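Local structure of UPF0067 GAF domain-containing protein YKL069W (Saccharomyces cerevisiae, 3KO6) at residues G68-Q73 against L145-I150; K98-T103 against E132-I137; V43-N48 against N174-F179; V89-I94 against I123-E128; D11-S16 against A49-W54. The protein catalyses the thioredoxin-dependent reduction of the R-enantiomer of free methionine sulfoxide to methionine and takes part in protection against oxidative stress. One frame throughout, in Å; residues are numbered along the deposited sequence.

Contact 1. Residues G68-Q73 against L145-I150; sequences GFYVTQ and LGVIDI. With SME (methionine sulfoxide), chain C.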
# COMPACT_ATOMS: atom_id res chain seq x y z
N GLY A 68 -0.13 7.84 -1.53
CA GLY A 68 -1.05 6.82 -2.04
C GLY A 68 -2.23 7.36 -2.84
O GLY A 68 -2.19 8.46 -3.39
N PHE A 69 -3.31 6.57 -2.90
CA PHE A 69 -4.44 6.86 -3.79
C PHE A 69 -5.81 6.64 -3.16
O PHE A 69 -5.99 5.81 -2.25
CB PHE A 69 -4.36 5.96 -5.03
CG PHE A 69 -3.05 6.03 -5.75
CD1 PHE A 69 -1.97 5.23 -5.35
CD2 PHE A 69 -2.88 6.91 -6.82
CE1 PHE A 69 -0.75 5.30 -6.00
CE2 PHE A 69 -1.65 6.98 -7.49
CZ PHE A 69 -0.59 6.17 -7.09
N TYR A 70 -6.78 7.38 -3.69
CA TYR A 70 -8.20 7.05 -3.50
C TYR A 70 -8.74 6.79 -4.89
O TYR A 70 -8.24 7.34 -5.87
CB TYR A 70 -8.96 8.20 -2.83
CG TYR A 70 -8.68 8.27 -1.36
CD1 TYR A 70 -7.45 8.72 -0.89
CD2 TYR A 70 -9.64 7.84 -0.43
CE1 TYR A 70 -7.17 8.75 0.46
CE2 TYR A 70 -9.37 7.85 0.91
CZ TYR A 70 -8.14 8.32 1.36
OH TYR A 70 -7.87 8.36 2.72
N VAL A 71 -9.76 5.94 -4.97
CA VAL A 71 -10.30 5.55 -6.25
C VAL A 71 -11.79 5.78 -6.21
O VAL A 71 -12.43 5.59 -5.18
CB VAL A 71 -9.89 4.09 -6.58
CG1 VAL A 71 -10.94 3.36 -7.43
CG2 VAL A 71 -8.53 4.06 -7.27
N THR A 72 -12.34 6.25 -7.33
CA THR A 72 -13.77 6.47 -7.47
C THR A 72 -14.50 5.13 -7.37
O THR A 72 -14.18 4.19 -8.09
CB THR A 72 -14.10 7.16 -8.80
OG1 THR A 72 -13.32 8.35 -8.91
CG2 THR A 72 -15.56 7.52 -8.87
N GLN A 73 -15.45 5.07 -6.45
CA GLN A 73 -16.14 3.84 -6.10
C GLN A 73 -16.92 3.30 -7.29
O GLN A 73 -17.46 4.07 -8.08
CB GLN A 73 -17.04 4.05 -4.89
CG GLN A 73 -17.59 2.78 -4.28
CD GLN A 73 -18.10 2.98 -2.86
OE1 GLN A 73 -18.94 3.84 -2.60
NE2 GLN A 73 -17.58 2.17 -1.93
N LEU A 145 -11.19 9.36 -11.93
CA LEU A 145 -11.08 7.92 -11.67
C LEU A 145 -10.54 7.64 -10.27
O LEU A 145 -10.70 6.54 -9.73
CB LEU A 145 -10.21 7.23 -12.72
CG LEU A 145 -10.73 7.15 -14.15
CD1 LEU A 145 -9.64 6.64 -15.06
CD2 LEU A 145 -11.97 6.28 -14.26
N GLY A 146 -9.89 8.66 -9.71
CA GLY A 146 -9.29 8.61 -8.39
C GLY A 146 -8.35 9.80 -8.23
O GLY A 146 -8.30 10.70 -9.08
N VAL A 147 -7.60 9.81 -7.13
CA VAL A 147 -6.69 10.92 -6.84
C VAL A 147 -5.34 10.38 -6.38
O VAL A 147 -5.26 9.32 -5.76
CB VAL A 147 -7.25 11.87 -5.73
CG1 VAL A 147 -8.56 12.53 -6.17
CG2 VAL A 147 -7.46 11.12 -4.40
N ILE A 148 -4.29 11.10 -6.69
CA ILE A 148 -2.99 10.83 -6.10
C ILE A 148 -2.82 11.81 -4.96
O ILE A 148 -2.92 13.02 -5.16
CB ILE A 148 -1.84 11.04 -7.09
CG1 ILE A 148 -2.15 10.40 -8.45
CG2 ILE A 148 -0.54 10.52 -6.49
CD1 ILE A 148 -1.08 10.68 -9.55
N ASP A 149 -2.55 11.28 -3.77
CA ASP A 149 -2.46 12.08 -2.56
C ASP A 149 -1.13 11.89 -1.85
O ASP A 149 -0.65 10.75 -1.69
CB ASP A 149 -3.60 11.67 -1.64
CG ASP A 149 -3.71 12.55 -0.41
OD1 ASP A 149 -2.99 13.58 -0.34
OD2 ASP A 149 -4.51 12.22 0.48
N ILE A 150 -0.54 13.00 -1.42
CA ILE A 150 0.71 12.99 -0.63
C ILE A 150 0.60 13.96 0.55
O ILE A 150 0.20 15.13 0.35
CB ILE A 150 1.97 13.39 -1.45
CG1 ILE A 150 1.95 12.75 -2.86
CG2 ILE A 150 3.25 13.04 -0.68
CD1 ILE A 150 3.21 13.07 -3.71
N SME C . -7.17 10.91 2.76
CA SME C . -6.34 12.12 2.96
CB SME C . -7.26 13.21 3.49
CG SME C . -6.83 14.61 3.01
S SME C . -8.11 15.50 2.31
OE SME C . -9.32 14.67 2.04
CE SME C . -8.49 16.79 3.36
C SME C . -5.16 11.86 3.86
O SME C . -4.49 12.78 4.30
OXT SME C . -4.81 10.68 4.24
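G68 to V71 pair with D149 to G146 in antiparallel register, the two strand axes 4.3 Å apart at their closest and 165° between their directions. G68 and D149 exchange two backbone bonds, Y70 and V147 another two, and T72 N adds a fifth to L145 O. Between these pairs sit the non-hydrogen-bonded ones, F69 with I148 and V71 with G146. At the latter the CA atoms of V71 and G146 come to 3.9 Å.

The side chains divide cleanly between the two faces. F69 and I148 run alongside each other, with CE2 of the F69 ring 3.6 Å from CG1 of I148. They face helices 42-59 and 160-176, where L46, A49, I173 and A170 meet them. On the other face Y70 CB rests on V147 CG2 at 3.6 Å. The Y70 ring rises from there, CG beside the backbone N (chi1 -77°), and carries OH to 2.6 Å from the amino N of the bound methionine sulfoxide; the same hydroxyl is hydrogen-bonded to C91 O. D149 reaches the ligand from the neighbouring strand, its OD2 lying 3.1 Å from the ligand CA. OD1 of D149 has the carboxylates of E132 and D151 close by.

The chemistry is therefore two-sided: an apolar face covered by helices, and a face where the Y70 hydroxyl meets the amino N and the D149 carboxylate lies by the ligand CA, with E132 and D151 close behind, a cluster of acids that would probably suit the positive amino end.

Contact 2. Residues K98-T103 against E132-I137; sequences KGVCGT and EIVVPI. With SME (methionine sulfoxide), chain C.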
# COMPACT_ATOMS: atom_id res chain seq x y z
N LYS A 98 -15.48 17.03 -0.63
CA LYS A 98 -15.04 17.08 0.77
C LYS A 98 -13.54 16.96 0.96
O LYS A 98 -12.91 16.02 0.48
CB LYS A 98 -15.74 15.99 1.61
CG LYS A 98 -17.25 16.18 1.77
CD LYS A 98 -17.60 17.51 2.45
CE LYS A 98 -19.11 17.62 2.75
NZ LYS A 98 -19.96 17.54 1.52
N GLY A 99 -12.97 17.93 1.69
CA GLY A 99 -11.53 17.94 1.98
C GLY A 99 -10.67 18.08 0.73
O GLY A 99 -11.18 18.20 -0.39
N VAL A 100 -9.36 18.05 0.88
CA VAL A 100 -8.48 18.23 -0.26
C VAL A 100 -8.72 17.17 -1.33
O VAL A 100 -8.88 17.52 -2.49
CB VAL A 100 -7.01 18.28 0.15
CG1 VAL A 100 -6.16 18.70 -1.05
CG2 VAL A 100 -6.81 19.26 1.31
N CYS A 101 -8.79 15.89 -0.94
CA CYS A 101 -9.03 14.78 -1.88
C CYS A 101 -10.34 14.90 -2.65
O CYS A 101 -10.35 14.82 -3.88
CB CYS A 101 -8.96 13.43 -1.19
SG CYS A 101 -7.27 12.96 -0.75
N GLY A 102 -11.45 15.11 -1.95
CA GLY A 102 -12.73 15.32 -2.60
C GLY A 102 -12.82 16.61 -3.42
O GLY A 102 -13.64 16.70 -4.34
N THR A 103 -12.00 17.60 -3.08
CA THR A 103 -11.99 18.87 -3.81
C THR A 103 -11.33 18.66 -5.17
O THR A 103 -11.87 19.07 -6.19
CB THR A 103 -11.26 19.99 -3.02
OG1 THR A 103 -11.89 20.18 -1.75
CG2 THR A 103 -11.25 21.32 -3.78
N GLU A 132 -0.12 19.24 2.15
CA GLU A 132 -0.68 18.19 1.29
C GLU A 132 -0.77 18.60 -0.18
O GLU A 132 -1.02 19.75 -0.49
CB GLU A 132 -2.08 17.81 1.80
CG GLU A 132 -2.65 16.54 1.18
CD GLU A 132 -3.97 16.08 1.79
OE1 GLU A 132 -4.47 15.03 1.32
OE2 GLU A 132 -4.50 16.73 2.71
N ILE A 133 -0.55 17.64 -1.07
CA ILE A 133 -0.87 17.84 -2.49
C ILE A 133 -1.74 16.69 -2.98
O ILE A 133 -1.50 15.53 -2.60
CB ILE A 133 0.38 17.95 -3.40
CG1 ILE A 133 -0.03 18.23 -4.84
CG2 ILE A 133 1.21 16.68 -3.35
CD1 ILE A 133 1.15 18.63 -5.77
N VAL A 134 -2.74 17.02 -3.80
CA VAL A 134 -3.61 16.02 -4.42
C VAL A 134 -3.77 16.33 -5.89
O VAL A 134 -4.03 17.48 -6.26
CB VAL A 134 -5.01 15.96 -3.78
CG1 VAL A 134 -5.89 14.94 -4.49
CG2 VAL A 134 -4.88 15.62 -2.26
N VAL A 135 -3.60 15.30 -6.71
CA VAL A 135 -3.65 15.41 -8.15
C VAL A 135 -4.67 14.39 -8.65
O VAL A 135 -4.55 13.21 -8.31
CB VAL A 135 -2.26 15.12 -8.75
CG1 VAL A 135 -2.32 15.05 -10.27
CG2 VAL A 135 -1.25 16.15 -8.26
N PRO A 136 -5.68 14.83 -9.41
CA PRO A 136 -6.70 13.87 -9.85
C PRO A 136 -6.22 13.00 -11.02
O PRO A 136 -5.32 13.41 -11.74
CB PRO A 136 -7.87 14.76 -10.25
CG PRO A 136 -7.26 16.04 -10.65
CD PRO A 136 -6.04 16.21 -9.78
N ILE A 137 -6.80 11.82 -11.17
CA ILE A 137 -6.51 10.92 -12.28
C ILE A 137 -7.73 10.94 -13.20
O ILE A 137 -8.83 10.53 -12.79
CB ILE A 137 -6.27 9.48 -11.79
CG1 ILE A 137 -5.15 9.46 -10.74
CG2 ILE A 137 -5.98 8.52 -12.98
CD1 ILE A 137 -4.95 8.13 -10.04
N SME C . -7.17 10.91 2.76
CA SME C . -6.34 12.12 2.96
CB SME C . -7.26 13.21 3.49
CG SME C . -6.83 14.61 3.01
S SME C . -8.11 15.50 2.31
OE SME C . -9.32 14.67 2.04
CE SME C . -8.49 16.79 3.36
C SME C . -5.16 11.86 3.86
O SME C . -4.49 12.78 4.30
OXT SME C . -4.81 10.68 4.24
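V100 lays CG1 against CG2 of V134, 3.5 Å apart, the two side chains crossing obliquely where the first turn of helix 99-107 rests on strand 131-138. The V100 and E132 side chains run antiparallel past one another, with V100 CG2 3.7 Å from E132 OE2. V134 CG2 also touches C101 SG at 3.9 Å, so one valine methyl spans two consecutive helix residues. E132 is stretched out, CG anti to the backbone N (chi1 -168°) and the chain extended beyond it, which brings the carboxylate alongside the CG of the ligand.

This is the binding pocket of the GAF domain, with the first residues of helix 99-107 over the sheet and the methionine sulfoxide between them. C101 N lies 3.3 Å from the sulfoxide oxygen OE, and C101 SG stands 3.9 Å from the same oxygen. Replacing E132 by an alanine would probably leave the ligand's CG and V100 CG2 facing a gap and strip that wall of its carboxylate.

Further along, T103 OG1 and T103 N both bond to G99 O, tying down the first turn, and Y119 gives the T103 hydroxyl a second partner.

Contact 3. Residues V43-N48 against N174-F179; sequences VCNLSN and NKSCVF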
# COMPACT_ATOMS: atom_id res chain seq x y z
N VAL A 43 -4.89 -2.29 -8.97
CA VAL A 43 -4.46 -2.49 -7.59
C VAL A 43 -2.95 -2.72 -7.55
O VAL A 43 -2.25 -2.13 -6.72
CB VAL A 43 -5.20 -3.66 -6.89
CG1 VAL A 43 -4.75 -3.79 -5.44
CG2 VAL A 43 -6.70 -3.45 -6.96
N CYS A 44 -2.48 -3.56 -8.48
CA CYS A 44 -1.06 -3.82 -8.70
C CYS A 44 -0.29 -2.56 -9.05
O CYS A 44 0.70 -2.23 -8.38
CB CYS A 44 -0.91 -4.84 -9.84
SG CYS A 44 0.81 -5.23 -10.29
N ASN A 45 -0.73 -1.85 -10.08
CA ASN A 45 0.01 -0.68 -10.57
C ASN A 45 0.09 0.46 -9.55
O ASN A 45 1.15 1.11 -9.43
CB ASN A 45 -0.54 -0.17 -11.91
CG ASN A 45 -0.46 -1.21 -13.01
OD1 ASN A 45 0.29 -2.17 -12.90
ND2 ASN A 45 -1.24 -1.04 -14.05
N LEU A 46 -1.00 0.70 -8.82
CA LEU A 46 -1.01 1.78 -7.83
C LEU A 46 -0.23 1.41 -6.58
O LEU A 46 0.48 2.26 -6.03
CB LEU A 46 -2.42 2.26 -7.48
CG LEU A 46 -3.34 2.80 -8.59
CD1 LEU A 46 -4.42 3.68 -8.00
CD2 LEU A 46 -2.60 3.55 -9.69
N SER A 47 -0.35 0.16 -6.12
CA SER A 47 0.44 -0.31 -4.98
C SER A 47 1.90 -0.01 -5.23
O SER A 47 2.52 0.73 -4.45
CB SER A 47 0.24 -1.80 -4.75
OG SER A 47 -1.06 -2.03 -4.22
N ASN A 48 2.44 -0.53 -6.33
CA ASN A 48 3.82 -0.25 -6.73
C ASN A 48 4.06 1.25 -6.90
O ASN A 48 5.11 1.75 -6.50
CB ASN A 48 4.20 -1.01 -8.02
CG ASN A 48 4.84 -2.36 -7.74
OD1 ASN A 48 5.35 -2.62 -6.65
ND2 ASN A 48 4.84 -3.23 -8.75
N ASN A 174 -3.73 6.43 -16.04
CA ASN A 174 -4.95 6.26 -16.82
C ASN A 174 -4.73 5.37 -18.03
O ASN A 174 -5.62 4.60 -18.40
CB ASN A 174 -5.52 7.61 -17.26
CG ASN A 174 -6.69 7.45 -18.21
OD1 ASN A 174 -7.66 6.77 -17.90
ND2 ASN A 174 -6.60 8.08 -19.38
N LYS A 175 -3.55 5.46 -18.62
CA LYS A 175 -3.22 4.73 -19.84
C LYS A 175 -2.83 3.29 -19.58
O LYS A 175 -2.93 2.45 -20.48
CB LYS A 175 -2.10 5.44 -20.62
CG LYS A 175 -2.49 6.79 -21.26
CD LYS A 175 -3.70 6.68 -22.21
CE LYS A 175 -4.01 8.03 -22.88
NZ LYS A 175 -5.13 7.95 -23.86
N SER A 176 -2.38 3.00 -18.35
CA SER A 176 -1.82 1.70 -17.99
C SER A 176 -2.76 0.86 -17.15
O SER A 176 -2.47 -0.31 -16.89
CB SER A 176 -0.50 1.87 -17.25
OG SER A 176 -0.64 2.75 -16.14
N CYS A 177 -3.88 1.46 -16.74
CA CYS A 177 -4.78 0.80 -15.80
C CYS A 177 -6.20 0.69 -16.31
O CYS A 177 -6.70 1.61 -16.95
CB CYS A 177 -4.81 1.53 -14.46
SG CYS A 177 -3.26 1.52 -13.60
N VAL A 178 -6.84 -0.43 -16.01
CA VAL A 178 -8.28 -0.55 -16.21
C VAL A 178 -9.00 -0.39 -14.86
O VAL A 178 -8.89 -1.23 -13.97
CB VAL A 178 -8.68 -1.88 -16.94
CG1 VAL A 178 -10.18 -2.10 -16.88
CG2 VAL A 178 -8.22 -1.86 -18.41
N PHE A 179 -9.69 0.74 -14.71
CA PHE A 179 -10.61 0.95 -13.59
C PHE A 179 -12.02 0.55 -14.01
O PHE A 179 -12.64 -0.30 -13.37
CB PHE A 179 -10.61 2.42 -13.17
CG PHE A 179 -9.28 2.91 -12.70
CD1 PHE A 179 -8.41 3.55 -13.58
CD2 PHE A 179 -8.89 2.76 -11.38
CE1 PHE A 179 -7.18 4.02 -13.16
CE2 PHE A 179 -7.66 3.22 -10.94
CZ PHE A 179 -6.80 3.85 -11.84
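N45 is the first residue of 43-48 to reach across, and it makes the polar link. Its CG stands beside the backbone N (chi1 -60°), which turns the amide toward the end of helix 160-176. There ND2 donates to C177 SG at 3.3 Å, a nearly straight bond (165° at the hydrogen) with the sulfur in the amide plane. The other end of the same amide, OD1, accepts from Q39, which is consistent with the modelled flip. With an alanine in place of N45, C177 SG would probably lose its donor, Q39 its acceptor, and the space beside Y32 and S36 would be left poorly filled.

L46 follows with two lighter touches: CD2 lies 4.5 Å from C177 SG, and CD1 comes to the edge of the F179 ring, 4.4 Å from CE2. S47, one turn on from V43, bonds back to V43 O through both N and OG, from opposite faces of that carbonyl. N48 closes the segment by accepting from A90 N of the second subunit.

C177 is the first residue to leave the helical path, so the contact joins helix 42-59 to the tail of the last helix, the pair of helices that covers one face of the sheet in the GAF fold.

Contact 4. Residues V89-I94 against I123-E128; sequences VACQMI and IACDGE. With SME (methionine sulfoxide), chain C.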
# COMPACT_ATOMS: atom_id res chain seq x y z
N VAL A 89 -2.32 4.20 8.64
CA VAL A 89 -3.77 3.99 8.52
C VAL A 89 -4.53 5.27 8.15
O VAL A 89 -4.36 6.31 8.78
CB VAL A 89 -4.32 3.40 9.84
CG1 VAL A 89 -5.83 3.22 9.77
CG2 VAL A 89 -3.63 2.08 10.16
N ALA A 90 -5.37 5.18 7.13
CA ALA A 90 -6.02 6.35 6.55
C ALA A 90 -7.53 6.20 6.46
O ALA A 90 -8.08 5.11 6.64
CB ALA A 90 -5.43 6.64 5.18
N CYS A 91 -8.19 7.33 6.18
CA CYS A 91 -9.65 7.42 6.04
C CYS A 91 -10.14 6.53 4.91
O CYS A 91 -9.56 6.52 3.82
CB CYS A 91 -10.08 8.87 5.78
SG CYS A 91 -9.43 10.05 6.97
N GLN A 92 -11.22 5.81 5.18
CA GLN A 92 -11.72 4.79 4.27
C GLN A 92 -12.44 5.37 3.07
O GLN A 92 -12.26 4.91 1.94
CB GLN A 92 -12.66 3.84 5.00
CG GLN A 92 -11.99 3.07 6.10
CD GLN A 92 -12.24 3.66 7.48
OE1 GLN A 92 -12.28 4.87 7.66
NE2 GLN A 92 -12.41 2.78 8.46
N MET A 93 -13.26 6.38 3.33
CA MET A 93 -14.16 6.88 2.33
C MET A 93 -14.23 8.40 2.39
O MET A 93 -14.31 8.99 3.47
CB MET A 93 -15.53 6.29 2.57
CG MET A 93 -16.29 6.00 1.31
SD MET A 93 -17.90 5.23 1.65
CE MET A 93 -17.38 3.64 2.33
N ILE A 94 -14.21 9.03 1.23
CA ILE A 94 -14.29 10.48 1.14
C ILE A 94 -15.26 10.84 0.04
O ILE A 94 -15.10 10.39 -1.10
CB ILE A 94 -12.90 11.11 0.86
CG1 ILE A 94 -11.90 10.70 1.94
CG2 ILE A 94 -13.00 12.61 0.78
CD1 ILE A 94 -10.53 11.26 1.77
N ILE A 123 -9.88 17.01 5.83
CA ILE A 123 -10.10 15.72 6.45
C ILE A 123 -8.75 15.15 6.87
O ILE A 123 -8.02 14.60 6.06
CB ILE A 123 -10.90 14.75 5.54
CG1 ILE A 123 -12.19 15.43 5.07
CG2 ILE A 123 -11.19 13.42 6.28
CD1 ILE A 123 -13.22 14.51 4.45
N ALA A 124 -8.44 15.30 8.16
CA ALA A 124 -7.17 14.84 8.69
C ALA A 124 -7.25 13.36 9.00
O ALA A 124 -7.98 12.93 9.89
CB ALA A 124 -6.76 15.64 9.93
N CYS A 125 -6.52 12.56 8.23
CA CYS A 125 -6.43 11.13 8.53
C CYS A 125 -5.24 10.88 9.44
O CYS A 125 -5.24 9.93 10.22
CB CYS A 125 -6.36 10.31 7.25
SG CYS A 125 -7.70 10.66 6.10
N ASP A 126 -4.25 11.76 9.35
CA ASP A 126 -3.09 11.76 10.21
C ASP A 126 -2.99 13.15 10.83
O ASP A 126 -2.85 14.14 10.12
CB ASP A 126 -1.83 11.40 9.41
CG ASP A 126 -0.58 11.29 10.26
OD1 ASP A 126 -0.54 11.77 11.41
OD2 ASP A 126 0.41 10.72 9.77
N GLY A 127 -3.08 13.22 12.15
CA GLY A 127 -3.07 14.50 12.84
C GLY A 127 -1.79 15.32 12.68
O GLY A 127 -1.81 16.53 12.84
N GLU A 128 -0.68 14.65 12.35
CA GLU A 128 0.62 15.33 12.27
C GLU A 128 0.87 16.02 10.92
O GLU A 128 1.82 16.80 10.79
CB GLU A 128 1.76 14.35 12.60
CG GLU A 128 1.79 13.87 14.05
CD GLU A 128 2.87 12.81 14.29
OE1 GLU A 128 3.62 12.47 13.32
OE2 GLU A 128 2.96 12.31 15.44
N SME C . -7.17 10.91 2.76
CA SME C . -6.34 12.12 2.96
CB SME C . -7.26 13.21 3.49
CG SME C . -6.83 14.61 3.01
S SME C . -8.11 15.50 2.31
OE SME C . -9.32 14.67 2.04
CE SME C . -8.49 16.79 3.36
C SME C . -5.16 11.86 3.86
O SME C . -4.49 12.78 4.30
OXT SME C . -4.81 10.68 4.24
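C91 and C125 point at each other and are joined by a disulfide, SG to SG 2.0 Å. Each sulfur stands beside its own backbone N (chi1 -52° and -53°), and the bridge between them has a left-handed twist, chi3 -122°. Apolar groups line the bridge. A90 brings its CB to 4.3 Å from C125 CB, on the flank of the bridge. I123 offers CG2 to C91 SG at 3.9 Å, while its CD1 meets CG2 of I94 at 4.1 Å; the two isoleucines lie antiparallel, passing alongside one another.

The bridge joins the run leading into edge strand 93-95 to the long loop between strands 111-113 and 131-138, and so covers one side of the ligand bound in the pocket of the GAF domain. A cystine at that place, beside the substrate, is consistent with the redox chemistry of an enzyme whose reducing power comes from thioredoxin. C125 SG lies 3.4 Å from the ligand's amino N, and I94 CD1 comes within 3.5 Å of the same atom from the strand side.

Beyond the bridge D126 makes an Asx turn, OD1 accepting from E128 N, while its OD2 is held by N65. The second subunit touches this region as well: its H9 packs on C91 and is hydrogen-bonded to Q92.

Contact 5. Residues D11-S16 against A49-W54; sequences DHVNYS and ASSLIW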
# COMPACT_ATOMS: atom_id res chain seq x y z
N ASP A 11 14.85 -2.55 -6.74
CA ASP A 11 15.95 -1.66 -7.13
C ASP A 11 15.46 -0.36 -7.76
O ASP A 11 16.23 0.58 -7.96
CB ASP A 11 16.90 -2.35 -8.11
CG ASP A 11 17.63 -3.51 -7.50
OD1 ASP A 11 17.94 -4.45 -8.26
OD2 ASP A 11 17.92 -3.49 -6.28
N HIS A 12 14.17 -0.33 -8.08
CA HIS A 12 13.53 0.87 -8.58
C HIS A 12 13.49 2.01 -7.56
O HIS A 12 13.31 3.16 -7.95
CB HIS A 12 12.10 0.56 -9.02
CG HIS A 12 12.02 -0.10 -10.36
ND1 HIS A 12 12.26 0.58 -11.53
CD2 HIS A 12 11.71 -1.37 -10.72
CE1 HIS A 12 12.10 -0.24 -12.56
NE2 HIS A 12 11.78 -1.43 -12.09
N VAL A 13 13.66 1.70 -6.28
CA VAL A 13 13.57 2.75 -5.25
C VAL A 13 14.92 3.15 -4.69
O VAL A 13 15.02 3.92 -3.73
CB VAL A 13 12.52 2.46 -4.11
CG1 VAL A 13 11.15 2.14 -4.68
CG2 VAL A 13 13.00 1.36 -3.16
N ASN A 14 15.98 2.63 -5.31
CA ASN A 14 17.31 3.19 -5.10
C ASN A 14 17.55 4.47 -5.92
O ASN A 14 17.77 4.44 -7.13
CB ASN A 14 18.37 2.13 -5.33
CG ASN A 14 18.43 1.13 -4.18
OD1 ASN A 14 17.46 0.40 -3.90
ND2 ASN A 14 19.56 1.12 -3.48
N TYR A 15 17.42 5.60 -5.23
CA TYR A 15 17.75 6.92 -5.78
C TYR A 15 18.84 7.49 -4.89
O TYR A 15 18.54 8.13 -3.87
CB TYR A 15 16.56 7.89 -5.75
CG TYR A 15 15.24 7.37 -6.23
CD1 TYR A 15 14.28 6.91 -5.32
CD2 TYR A 15 14.91 7.36 -7.58
CE1 TYR A 15 13.04 6.44 -5.75
CE2 TYR A 15 13.68 6.90 -8.03
CZ TYR A 15 12.75 6.43 -7.11
OH TYR A 15 11.54 5.96 -7.57
N SER A 16 20.10 7.25 -5.25
CA SER A 16 21.20 7.88 -4.54
C SER A 16 20.87 9.37 -4.42
O SER A 16 20.35 9.97 -5.37
CB SER A 16 22.50 7.69 -5.30
OG SER A 16 22.50 8.48 -6.46
N ALA A 49 3.11 1.97 -7.49
CA ALA A 49 3.28 3.42 -7.68
C ALA A 49 3.47 4.14 -6.35
O ALA A 49 4.28 5.08 -6.26
CB ALA A 49 2.13 4.04 -8.43
N SER A 50 2.73 3.67 -5.33
CA SER A 50 2.78 4.29 -4.02
C SER A 50 4.17 4.14 -3.42
O SER A 50 4.70 5.08 -2.84
CB SER A 50 1.67 3.73 -3.08
OG SER A 50 2.02 2.51 -2.42
N SER A 51 4.76 2.96 -3.59
CA SER A 51 6.13 2.72 -3.16
C SER A 51 7.11 3.69 -3.86
O SER A 51 7.95 4.32 -3.20
CB SER A 51 6.52 1.26 -3.39
OG SER A 51 7.78 1.00 -2.80
N LEU A 52 6.99 3.81 -5.19
CA LEU A 52 7.79 4.77 -5.95
C LEU A 52 7.67 6.20 -5.43
O LEU A 52 8.69 6.86 -5.16
CB LEU A 52 7.40 4.73 -7.44
CG LEU A 52 7.73 3.47 -8.23
CD1 LEU A 52 6.95 3.45 -9.54
CD2 LEU A 52 9.22 3.41 -8.48
N ILE A 53 6.44 6.70 -5.28
CA ILE A 53 6.23 8.06 -4.79
C ILE A 53 6.90 8.23 -3.44
O ILE A 53 7.69 9.18 -3.26
CB ILE A 53 4.73 8.44 -4.73
CG1 ILE A 53 4.13 8.43 -6.14
CG2 ILE A 53 4.54 9.81 -4.11
CD1 ILE A 53 2.61 8.15 -6.16
N TRP A 54 6.64 7.31 -2.52
CA TRP A 54 7.19 7.36 -1.16
C TRP A 54 8.71 7.46 -1.16
O TRP A 54 9.26 8.34 -0.50
CB TRP A 54 6.74 6.15 -0.32
CG TRP A 54 7.33 6.10 1.09
CD1 TRP A 54 8.55 5.57 1.46
CD2 TRP A 54 6.73 6.58 2.30
NE1 TRP A 54 8.74 5.72 2.81
CE2 TRP A 54 7.63 6.32 3.36
CE3 TRP A 54 5.51 7.21 2.60
CZ2 TRP A 54 7.37 6.67 4.68
CZ3 TRP A 54 5.24 7.56 3.93
CH2 TRP A 54 6.17 7.29 4.95
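L52 carries most of this contact with one methyl. Its CG stands beside the backbone N (chi1 -68°), which swings CD2 out from helix 42-59 to Y15 OH at 3.6 Å and to H12 CB at 4.1 Å, with V13 CG1 slightly farther off at 4.4 Å. The tyrosine and the leucine cross at about a right angle, the hydroxyl end of Y15 meeting the methyl. V13 turns the same CG1 toward the preceding helix residue, 4.0 Å from S51 OG.

The imidazole of H12 swings away from L52, and its ND1 is hydrogen-bonded to S31, which ties the short 3-10 turn 11-13 to helix 21-36. The backbone O of Y15 is held by S59, the last residue of helix 42-59, while H55 packs against both V13 and Y15. S51 has its polar partner in the dimer mate: OG bonds to G87 O of the second subunit, and V89 of that subunit covers S51 and L52.

The N-terminal run thus lies across the outer side of helix 42-59, with helix 21-36 flanking it. On the inner side I53 faces the sheet, meeting A67 and, on strand 144-152, I148 and I150.

In the fold
Contacts 1, 2 and 4 surround the bound methionine sulfoxide. Contacts 1 and 2 have centres 8 Å apart and share the sheet, where I148 N probably bonds to V135 O; the centres of contacts 2 and 4 are 12 Å apart, with I94 CD1 4.0 Å from C101 CB. Contact 3 is on the other, helical side, the side chain of L46 about 13 Å from the ligand, yet F69 links it to contact 1 and, through A49 and I53, to contact 5. Contacts 3 and 5 share helix 42-59, their centres 16 Å apart. Contacts 3, 4 and 5 all meet the second subunit, so the dimer interface runs from the disulfide beside the ligand to that helix.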